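Side-chain contacts in type VII secretion system protein EssB (Staphylococcus aureus, PDB 4ANN), which is a membrane component of the type VII (Ess) secretion system, here its cytoplasmic fragment, probably required for secretion of EsxA and EsxB: residues L40-P45 and T99-V104; L88-L93 and F103-D108. All blocks are in the same frame, centred on the assembly; numbering follows the deposited sequence. Where two conformers were deposited one is given.

Contact 1: residues L40-P45 and T99-V104; sequences LEQHSP and TRYTFV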
loop_
_atom_site.group_PDB
_atom_site.type_symbol
_atom_site.label_atom_id
_atom_site.label_comp_id
_atom_site.label_asym_id
_atom_site.label_seq_id
_atom_site.Cartn_x
_atom_site.Cartn_y
_atom_site.Cartn_z
ATOM N N LEU A 40 -16.922 -2.642 -2.070
ATOM C CA LEU A 40 -15.867 -2.602 -1.063
ATOM C C LEU A 40 -15.727 -3.936 -0.362
ATOM O O LEU A 40 -14.705 -4.126 0.339
ATOM C CB LEU A 40 -16.167 -1.505 -0.073
ATOM C CG LEU A 40 -16.190 -0.097 -0.630
ATOM C CD1 LEU A 40 -16.471 0.954 0.453
ATOM C CD2 LEU A 40 -14.866 0.235 -1.330
ATOM N N GLU A 41 -16.665 -4.861 -0.517
ATOM C CA GLU A 41 -16.539 -6.170 0.077
ATOM C C GLU A 41 -16.417 -7.263 -0.976
ATOM O O GLU A 41 -16.338 -8.440 -0.625
ATOM C CB GLU A 41 -17.669 -6.497 1.077
ATOM C CG GLU A 41 -19.026 -6.642 0.402
ATOM C CD GLU A 41 -20.130 -7.074 1.320
ATOM O OE1 GLU A 41 -19.915 -7.440 2.495
ATOM O OE2 GLU A 41 -21.301 -7.065 0.816
ATOM N N GLN A 42 -16.374 -6.940 -2.268
ATOM C CA GLN A 42 -16.211 -7.940 -3.293
ATOM C C GLN A 42 -14.776 -8.469 -3.293
ATOM O O GLN A 42 -13.848 -7.692 -3.208
ATOM C CB GLN A 42 -16.532 -7.312 -4.658
ATOM C CG GLN A 42 -16.619 -8.282 -5.768
ATOM C CD GLN A 42 -17.264 -7.731 -7.049
ATOM O OE1 GLN A 42 -18.496 -7.806 -7.206
ATOM N NE2 GLN A 42 -16.424 -7.184 -7.896
ATOM N N HIS A 43 -14.569 -9.768 -3.389
ATOM C CA HIS A 43 -13.215 -10.263 -3.508
ATOM C C HIS A 43 -12.480 -9.611 -4.675
ATOM O O HIS A 43 -13.046 -9.491 -5.767
ATOM C CB HIS A 43 -13.203 -11.780 -3.689
ATOM C CG HIS A 43 -11.775 -12.240 -3.802
ATOM N ND1 HIS A 43 -10.855 -12.306 -2.763
ATOM C CD2 HIS A 43 -11.107 -12.638 -4.898
ATOM C CE1 HIS A 43 -9.706 -12.766 -3.201
ATOM N NE2 HIS A 43 -9.831 -12.958 -4.502
ATOM N N SER A 44 -11.223 -9.229 -4.414
ATOM C CA SER A 44 -10.324 -8.719 -5.410
ATOM C C SER A 44 -8.943 -9.351 -5.208
ATOM O O SER A 44 -8.524 -9.441 -4.039
ATOM C CB SER A 44 -10.119 -7.212 -5.281
ATOM O OG SER A 44 -8.974 -6.786 -6.025
ATOM N N PRO A 45 -8.265 -9.710 -6.266
ATOM C CA PRO A 45 -6.896 -10.293 -6.053
ATOM C C PRO A 45 -5.917 -9.303 -5.485
ATOM O O PRO A 45 -4.827 -9.721 -5.150
ATOM C CB PRO A 45 -6.477 -10.713 -7.452
ATOM C CG PRO A 45 -7.412 -10.071 -8.379
ATOM C CD PRO A 45 -8.625 -9.628 -7.671
ATOM N N THR A 99 -8.582 -0.691 -12.396
ATOM C CA THR A 99 -9.867 -1.020 -11.834
ATOM C C THR A 99 -10.522 0.241 -11.293
ATOM O O THR A 99 -9.966 1.348 -11.388
ATOM C CB THR A 99 -9.754 -2.004 -10.657
ATOM O OG1 THR A 99 -9.179 -1.425 -9.492
ATOM C CG2 THR A 99 -8.819 -3.161 -10.964
ATOM N N ARG A 100 -11.697 0.025 -10.720
ATOM C CA ARG A 100 -12.529 1.012 -10.060
ATOM C C ARG A 100 -11.911 1.504 -8.755
ATOM O O ARG A 100 -12.201 2.640 -8.301
ATOM C CB ARG A 100 -13.956 0.449 -9.826
ATOM C CG ARG A 100 -14.906 0.542 -11.015
ATOM C CD ARG A 100 -16.254 -0.085 -10.681
ATOM N NE ARG A 100 -17.384 0.828 -10.759
ATOM C CZ ARG A 100 -17.568 2.044 -10.278
ATOM N NH1 ARG A 100 -16.637 2.698 -9.578
ATOM N NH2 ARG A 100 -18.703 2.695 -10.480
ATOM N N TYR A 101 -11.146 0.723 -8.086
ATOM C CA TYR A 101 -10.597 0.808 -6.769
ATOM C C TYR A 101 -9.395 1.743 -6.696
ATOM O O TYR A 101 -8.676 1.963 -7.642
ATOM C CB TYR A 101 -10.164 -0.553 -6.229
ATOM C CG TYR A 101 -11.273 -1.563 -6.058
ATOM C CD1 TYR A 101 -12.317 -1.380 -5.147
ATOM C CD2 TYR A 101 -11.268 -2.722 -6.827
ATOM C CE1 TYR A 101 -13.305 -2.312 -5.000
ATOM C CE2 TYR A 101 -12.266 -3.669 -6.665
ATOM C CZ TYR A 101 -13.287 -3.459 -5.769
ATOM O OH TYR A 101 -14.248 -4.410 -5.641
ATOM N N THR A 102 -9.154 2.243 -5.485
ATOM C CA THR A 102 -7.989 3.007 -5.096
ATOM C C THR A 102 -7.430 2.353 -3.842
ATOM O O THR A 102 -8.105 1.580 -3.154
ATOM C CB THR A 102 -8.288 4.480 -4.823
ATOM O OG1 THR A 102 -9.195 4.506 -3.688
ATOM C CG2 THR A 102 -8.950 5.200 -6.014
ATOM N N PHE A 103 -6.155 2.697 -3.550
ATOM C CA PHE A 103 -5.464 2.095 -2.413
ATOM C C PHE A 103 -4.458 3.093 -1.857
ATOM O O PHE A 103 -4.124 4.092 -2.499
ATOM C CB PHE A 103 -4.749 0.786 -2.808
ATOM C CG PHE A 103 -3.530 0.967 -3.706
ATOM C CD1 PHE A 103 -3.697 1.202 -5.061
ATOM C CD2 PHE A 103 -2.247 0.926 -3.211
ATOM C CE1 PHE A 103 -2.592 1.410 -5.934
ATOM C CE2 PHE A 103 -1.132 1.128 -4.042
ATOM C CZ PHE A 103 -1.333 1.363 -5.407
ATOM N N VAL A 104 -3.938 2.795 -0.682
ATOM C CA VAL A 104 -2.913 3.551 -0.007
ATOM C C VAL A 104 -1.668 2.676 0.100
ATOM O O VAL A 104 -1.789 1.546 0.535
ATOM C CB VAL A 104 -3.384 3.947 1.404
ATOM C CG1 VAL A 104 -2.283 4.621 2.185
ATOM C CG2 VAL A 104 -4.669 4.774 1.301
HETATM O O HOH W 1 -13.729 -7.024 -6.804
#
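Y101 reaches across from the 99-104 segment to Q42 and S44, tying strand 101-102 to the connection between strands 21-25 and 50-54. At the base, Y101 N bonds to T99 OG1, an ST turn. The tyrosine CG lies anti to the carbonyl carbon (chi1 -63°), which carries the ring from CB toward the 40-45 segment. Along the ring, CE2 comes within 4.4 Å of S44 CB, an oblique approach, while CE1 is 4.7 Å from L40 CD2; S44 and, farther off, L40 thus flank it. R123 makes a cation-pi contact with the ring, and F47 meets it at about 60°. The tip is tighter: Y101 OH rests 3.8 Å from Q42 CB and hydrogen-bonds to L39 O. It also accepts a hydrogen bond from a water in the ring plane, 2.9 Å from OH to the water O. The same water donates to H43 O (2.8 Å) and accepts from Q42 NE2 (2.9 Å). The Q42 side chain crosses the tyrosine at about a right angle, amide and ring planes 81° apart. With one direct carbonyl partner and one water, the hydroxyl of this buried ring is satisfied, and the water links it to Q42 and H43.

Contact 2: residues L88-L93 and F103-D108; sequences LNIKNL and FVLAPD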
loop_
_atom_site.group_PDB
_atom_site.type_symbol
_atom_site.label_atom_id
_atom_site.label_comp_id
_atom_site.label_asym_id
_atom_site.label_seq_id
_atom_site.Cartn_x
_atom_site.Cartn_y
_atom_site.Cartn_z
ATOM N N LEU A 88 10.358 -5.960 -4.912
ATOM C CA LEU A 88 10.142 -5.859 -6.345
ATOM C C LEU A 88 8.688 -6.104 -6.685
ATOM O O LEU A 88 8.113 -5.448 -7.560
ATOM C CB LEU A 88 11.062 -6.802 -7.070
ATOM C CG LEU A 88 12.509 -6.305 -7.230
ATOM C CD1 LEU A 88 13.468 -7.446 -7.507
ATOM C CD2 LEU A 88 12.582 -5.265 -8.363
ATOM N N ASN A 89 8.062 -7.053 -6.005
ATOM C CA ASN A 89 6.666 -7.380 -6.310
ATOM C C ASN A 89 5.697 -6.305 -5.925
ATOM O O ASN A 89 4.555 -6.325 -6.435
ATOM C CB ASN A 89 6.274 -8.706 -5.655
ATOM C CG ASN A 89 6.894 -9.937 -6.322
ATOM O OD1 ASN A 89 7.359 -9.876 -7.454
ATOM N ND2 ASN A 89 6.854 -11.038 -5.613
ATOM N N ILE A 90 6.053 -5.371 -5.056
ATOM C CA ILE A 90 5.109 -4.314 -4.624
ATOM C C ILE A 90 4.547 -3.563 -5.812
ATOM O O ILE A 90 3.398 -3.129 -5.809
ATOM C CB ILE A 90 5.775 -3.368 -3.617
ATOM C CG1 ILE A 90 6.072 -4.086 -2.309
ATOM C CG2 ILE A 90 4.965 -2.083 -3.432
ATOM C CD1 ILE A 90 6.927 -3.294 -1.330
ATOM N N LYS A 91 5.345 -3.382 -6.861
ATOM C CA LYS A 91 4.904 -2.634 -8.042
ATOM C C LYS A 91 3.672 -3.238 -8.676
ATOM O O LYS A 91 2.959 -2.537 -9.435
ATOM C CB LYS A 91 6.077 -2.559 -9.034
ATOM C CG LYS A 91 6.253 -3.757 -9.968
ATOM C CD LYS A 91 7.190 -3.368 -11.098
ATOM C CE LYS A 91 7.571 -4.409 -12.137
ATOM N NZ LYS A 91 8.152 -3.748 -13.359
ATOM N N ASN A 92 3.351 -4.506 -8.414
ATOM C CA ASN A 92 2.140 -5.144 -8.930
ATOM C C ASN A 92 0.858 -4.437 -8.465
ATOM O O ASN A 92 -0.166 -4.544 -9.147
ATOM C CB ASN A 92 2.104 -6.602 -8.514
ATOM C CG ASN A 92 1.189 -7.470 -9.319
ATOM O OD1 ASN A 92 1.239 -7.485 -10.568
ATOM N ND2 ASN A 92 0.376 -8.269 -8.645
ATOM N N LEU A 93 0.915 -3.678 -7.365
ATOM C CA LEU A 93 -0.265 -2.915 -6.966
ATOM C C LEU A 93 -0.684 -1.898 -7.968
ATOM O O LEU A 93 -1.830 -1.436 -7.963
ATOM C CB LEU A 93 -0.064 -2.256 -5.582
ATOM C CG LEU A 93 -0.171 -3.220 -4.416
ATOM C CD1 LEU A 93 0.148 -2.451 -3.140
ATOM C CD2 LEU A 93 -1.549 -3.934 -4.356
ATOM N N PHE A 103 -6.155 2.697 -3.550
ATOM C CA PHE A 103 -5.464 2.095 -2.413
ATOM C C PHE A 103 -4.458 3.093 -1.857
ATOM O O PHE A 103 -4.124 4.092 -2.499
ATOM C CB PHE A 103 -4.749 0.786 -2.808
ATOM C CG PHE A 103 -3.530 0.967 -3.706
ATOM C CD1 PHE A 103 -3.697 1.202 -5.061
ATOM C CD2 PHE A 103 -2.247 0.926 -3.211
ATOM C CE1 PHE A 103 -2.592 1.410 -5.934
ATOM C CE2 PHE A 103 -1.132 1.128 -4.042
ATOM C CZ PHE A 103 -1.333 1.363 -5.407
ATOM N N VAL A 104 -3.938 2.795 -0.682
ATOM C CA VAL A 104 -2.913 3.551 -0.007
ATOM C C VAL A 104 -1.668 2.676 0.100
ATOM O O VAL A 104 -1.789 1.546 0.535
ATOM C CB VAL A 104 -3.384 3.947 1.404
ATOM C CG1 VAL A 104 -2.283 4.621 2.185
ATOM C CG2 VAL A 104 -4.669 4.774 1.301
ATOM N N LEU A 105 -0.508 3.198 -0.240
ATOM C CA LEU A 105 0.762 2.468 -0.114
ATOM C C LEU A 105 1.417 2.859 1.189
ATOM O O LEU A 105 1.919 4.000 1.341
ATOM C CB LEU A 105 1.680 2.722 -1.282
ATOM C CG LEU A 105 2.926 1.869 -1.294
ATOM C CD1 LEU A 105 2.586 0.401 -1.461
ATOM C CD2 LEU A 105 3.893 2.316 -2.383
ATOM N N ALA A 106 1.455 1.977 2.189
ATOM C CA ALA A 106 2.026 2.258 3.499
ATOM C C ALA A 106 2.194 0.967 4.264
ATOM O O ALA A 106 1.508 -0.028 3.952
ATOM C CB ALA A 106 1.104 3.174 4.330
ATOM N N PRO A 107 3.045 0.932 5.273
ATOM C CA PRO A 107 3.279 -0.342 6.015
ATOM C C PRO A 107 2.019 -0.976 6.550
ATOM O O PRO A 107 1.846 -2.198 6.434
ATOM C CB PRO A 107 4.254 0.068 7.104
ATOM C CG PRO A 107 5.027 1.222 6.503
ATOM C CD PRO A 107 4.005 1.968 5.700
ATOM N N ASP A 108 1.137 -0.183 7.134
ATOM C CA ASP A 108 -0.070 -0.737 7.756
ATOM C C ASP A 108 -1.166 -1.028 6.750
ATOM O O ASP A 108 -2.257 -1.488 7.117
ATOM C CB ASP A 108 -0.597 0.188 8.852
ATOM C CG ASP A 108 -1.005 1.560 8.401
ATOM O OD1 ASP A 108 -0.727 2.014 7.285
ATOM O OD2 ASP A 108 -1.595 2.262 9.259
#
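F103 places CG between its backbone N and carbonyl carbon (chi1 70°), and this swings the ring toward L93. L105, two residues on, holds CG anti to its backbone N (chi1 -173°) and sends CD1 toward the same residue and I90. The far end of the F103 ring meets L93 at CB and at the CD1 methyl. L93 CB lies 3.8 Å from F103 CZ, and L93 CD1 lies 3.9 Å from F103 CE2, so the leucine packs against these two ring carbons. The backbone joins in as well: L93 O stands 3.6 Å from F103 CE1, an oblique approach by a polar atom to the aromatic carbons. L105 does the rest through one methyl, CD1, which is 4.1 Å from L93 CD1 and 4.0 Å from I90 CG2. I90 and L105 cross at about a right angle, whereas the axes of L93 and L105 are inclined obliquely. A backbone bond from L93 N to I90 O, 3.0 Å long, sets the two residues one turn apart, I90 meeting the loop through CG2 and L93 through CB and CD1. The side-chain contacts are apolar, with the L93 carbonyl oxygen against the ring as the one polar atom, and all four touching residues are buried close to the centre of the chain. The contact joins the end of helix 80-89 and the 3-10 turn after it to the loop between strands 101-102 and 110-112. Helix 136-151 packs on the loop side, where F139 touches F103 and L105, L146 touches L105, and R142 hydrogen-bonds to L105 O. Strand 118-120 completes the setting, with P118 against L93 and A120 against F103.

In the fold
From the N terminus, the chain runs through strand 21-25 to the loop holding 40-45, the first half of contact 1. Strands 50-54, 58-63 and 70-71 and helix 80-89 follow before 99-104 returns to it, closing a loop of 53 residues. Contact 2 opens inside that loop, at 88-93, and closes only nine residues later on 103-108. The two therefore overlap and cross rather than nest, sharing F103 and V104, with centres about 13 Å apart. Contact 1 ties the loop before strand 50-54 to strand 101-102; contact 2 ties the region around the C-terminal part of helix 80-89 to the loop before strand 110-112. Both lie in the YukC family region.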